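Local coordinates for protein enoyl-CoA hydratase subunit II (Geobacillus kaustophilus, PDB 2EJ5) that probably hydrates the double bond of enoyl-CoA thioesters, apparently in phenylacetic acid catabolism, at residues Asp77-Arg80 and Ser81-Pro85. Numbering follows the deposited sequence.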
ATOM      1  N   ASP A  77     -25.729  15.644   1.057  1.00 29.32           N
ATOM      2  CA  ASP A  77     -26.952  15.021   0.558  1.00 29.57           C
ATOM      3  C   ASP A  77     -26.765  14.575  -0.883  1.00 28.97           C
ATOM      4  O   ASP A  77     -27.248  13.519  -1.254  1.00 28.31           O
ATOM      5  CB  ASP A  77     -28.147  16.012   0.632  1.00 30.89           C
ATOM      6  CG  ASP A  77     -28.493  16.431   2.081  1.00 36.15           C
ATOM      7  OD1 ASP A  77     -28.257  15.608   3.018  1.00 39.07           O
ATOM      8  OD2 ASP A  77     -28.999  17.579   2.275  1.00 39.85           O
ATOM      9  N   VAL A  78     -26.115  15.410  -1.702  1.00 27.70           N
ATOM     10  CA  VAL A  78     -25.769  15.013  -3.074  1.00 27.51           C
ATOM     11  C   VAL A  78     -25.019  13.653  -3.012  1.00 26.96           C
ATOM     12  O   VAL A  78     -25.458  12.647  -3.585  1.00 27.31           O
ATOM     13  CB  VAL A  78     -24.932  16.119  -3.785  1.00 27.24           C
ATOM     14  CG1 VAL A  78     -24.267  15.590  -5.047  1.00 28.31           C
ATOM     15  CG2 VAL A  78     -25.816  17.313  -4.124  1.00 28.08           C
ATOM     16  N   LEU A  79     -23.948  13.600  -2.236  1.00 26.27           N
ATOM     17  CA  LEU A  79     -23.182  12.355  -2.097  1.00 25.67           C
ATOM     18  C   LEU A  79     -23.969  11.154  -1.565  1.00 26.74           C
ATOM     19  O   LEU A  79     -23.939  10.071  -2.180  1.00 27.14           O
ATOM     20  CB  LEU A  79     -21.901  12.582  -1.282  1.00 24.49           C
ATOM     21  CG  LEU A  79     -20.809  13.302  -2.077  1.00 23.34           C
ATOM     22  CD1 LEU A  79     -19.777  13.930  -1.143  1.00 19.79           C
ATOM     23  CD2 LEU A  79     -20.139  12.352  -3.118  1.00 20.95           C
ATOM     24  N   ARG A  80     -24.683  11.306  -0.446  1.00 27.75           N
ATOM     25  CA  ARG A  80     -25.360  10.138   0.126  1.00 29.44           C
ATOM     26  C   ARG A  80     -26.542   9.675  -0.706  1.00 28.74           C
ATOM     27  O   ARG A  80     -26.833   8.484  -0.759  1.00 28.60           O
ATOM     28  CB  ARG A  80     -25.700  10.296   1.627  1.00 29.79           C
ATOM     29  CG  ARG A  80     -26.906  11.114   1.970  1.00 32.63           C
ATOM     30  CD  ARG A  80     -27.172  11.087   3.515  1.00 33.20           C
ATOM     31  NE  ARG A  80     -25.957  11.317   4.304  1.00 36.26           N
ATOM     32  CZ  ARG A  80     -25.447  12.517   4.575  1.00 37.18           C
ATOM     33  NH1 ARG A  80     -26.036  13.614   4.123  1.00 37.44           N
ATOM     34  NH2 ARG A  80     -24.342  12.621   5.302  1.00 38.08           N
ATOM     35  N   SER A  81     -27.218  10.594  -1.386  1.00 29.00           N
ATOM     36  CA  SER A  81     -28.429  10.180  -2.101  1.00 29.37           C
ATOM     37  C   SER A  81     -28.199   9.715  -3.542  1.00 28.77           C
ATOM     38  O   SER A  81     -28.893   8.818  -4.020  1.00 29.60           O
ATOM     39  CB  SER A  81     -29.456  11.301  -2.086  1.00 29.81           C
ATOM     40  OG  SER A  81     -28.975  12.359  -2.877  1.00 32.42           O
ATOM     41  N   ARG A  82     -27.235  10.325  -4.218  1.00 27.99           N
ATOM     42  CA  ARG A  82     -26.897  10.003  -5.606  1.00 27.82           C
ATOM     43  C   ARG A  82     -25.686   9.056  -5.750  1.00 26.39           C
ATOM     44  O   ARG A  82     -25.772   8.001  -6.425  1.00 26.57           O
ATOM     45  CB  ARG A  82     -26.630  11.299  -6.373  1.00 27.91           C
ATOM     46  CG  ARG A  82     -27.899  12.150  -6.669  1.00 28.53           C
ATOM     47  CD  ARG A  82     -27.524  13.537  -7.230  1.00 28.27           C
ATOM     48  NE  ARG A  82     -26.590  13.405  -8.335  1.00 27.73           N
ATOM     49  CZ  ARG A  82     -25.870  14.380  -8.876  1.00 27.56           C
ATOM     50  NH1 ARG A  82     -25.955  15.636  -8.450  1.00 28.75           N
ATOM     51  NH2 ARG A  82     -25.022  14.094  -9.856  1.00 27.89           N
ATOM     52  N   TYR A  83     -24.553   9.448  -5.151  1.00 25.15           N
ATOM     53  CA  TYR A  83     -23.267   8.767  -5.417  1.00 23.12           C
ATOM     54  C   TYR A  83     -23.072   7.495  -4.600  1.00 22.67           C
ATOM     55  O   TYR A  83     -22.537   6.532  -5.105  1.00 21.98           O
ATOM     56  CB  TYR A  83     -22.084   9.727  -5.201  1.00 22.89           C
ATOM     57  CG  TYR A  83     -21.883  10.727  -6.296  1.00 21.89           C
ATOM     58  CD1 TYR A  83     -20.960  10.496  -7.327  1.00 22.81           C
ATOM     59  CD2 TYR A  83     -22.628  11.918  -6.327  1.00 23.47           C
ATOM     60  CE1 TYR A  83     -20.774  11.420  -8.373  1.00 19.36           C
ATOM     61  CE2 TYR A  83     -22.447  12.857  -7.373  1.00 23.59           C
ATOM     62  CZ  TYR A  83     -21.523  12.594  -8.386  1.00 22.43           C
ATOM     63  OH  TYR A  83     -21.328  13.537  -9.370  1.00 20.43           O
ATOM     64  N   ALA A  84     -23.488   7.497  -3.331  1.00 22.26           N
ATOM     65  CA  ALA A  84     -23.352   6.314  -2.461  1.00 21.70           C
ATOM     66  C   ALA A  84     -23.975   5.025  -3.042  1.00 21.90           C
ATOM     67  O   ALA A  84     -23.291   4.002  -3.101  1.00 21.77           O
ATOM     68  CB  ALA A  84     -23.854   6.607  -1.011  1.00 22.48           C
ATOM     69  N   PRO A  85     -25.243   5.068  -3.514  1.00 21.69           N
ATOM     70  CA  PRO A  85     -25.812   3.858  -4.141  1.00 21.73           C
ATOM     71  C   PRO A  85     -25.034   3.323  -5.365  1.00 21.36           C
ATOM     72  O   PRO A  85     -24.940   2.088  -5.547  1.00 22.16           O
ATOM     73  CB  PRO A  85     -27.212   4.308  -4.577  1.00 21.52           C
ATOM     74  CG  PRO A  85     -27.549   5.427  -3.672  1.00 22.57           C
ATOM     75  CD  PRO A  85     -26.239   6.161  -3.477  1.00 22.75           C
TER
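With CG1 anti to the backbone N (chi1 165°), Val78 places this methyl alongside Tyr83, where it lies 4.0 Å from CE2 of Tyr83 and also touches NH1 of Arg82. Tyr83 has its CG anti to the carbonyl carbon (chi1 -76°), so that its side chain runs beside Val78 and is crossed by Leu79, whose CD2 sits 3.9 Å from Tyr83 CB. One face of the Arg82 guanidinium is met off-centre by Tyr83 CE2. The polar ends of Arg82 and Tyr83 converge on Glu64, by salt bridge and hydrogen bond respectively, while Phe27 meets the tyrosine ring edge-to-face. Replacing Tyr83 by alanine is likely to strip Val78 CG1 of its ring contact, leave Leu79 CD2 with CB but not the ring atom CG, and deprive Glu64 of the tyrosine hydroxyl. Leu79 and Arg80 also pack against Gln230 and Ala227 of the second subunit.

The backbone beneath is irregular. Asp77 O accepts both Ser81 N and, at 2.6 Å, Ser81 OG, the two donors arriving from opposite faces of the carbonyl plane. Leu79 O takes a 2.9 Å bond from Ala84 N, five residues on, and only a weak one from Tyr83 N. Pro85, lacking an N-H, instead brings CD to 3.6 Å from Arg80 O. A pi-turn, marked by that i+5 bond, and a proline kink thus shape helix 75-92 of this crotonase-fold subunit.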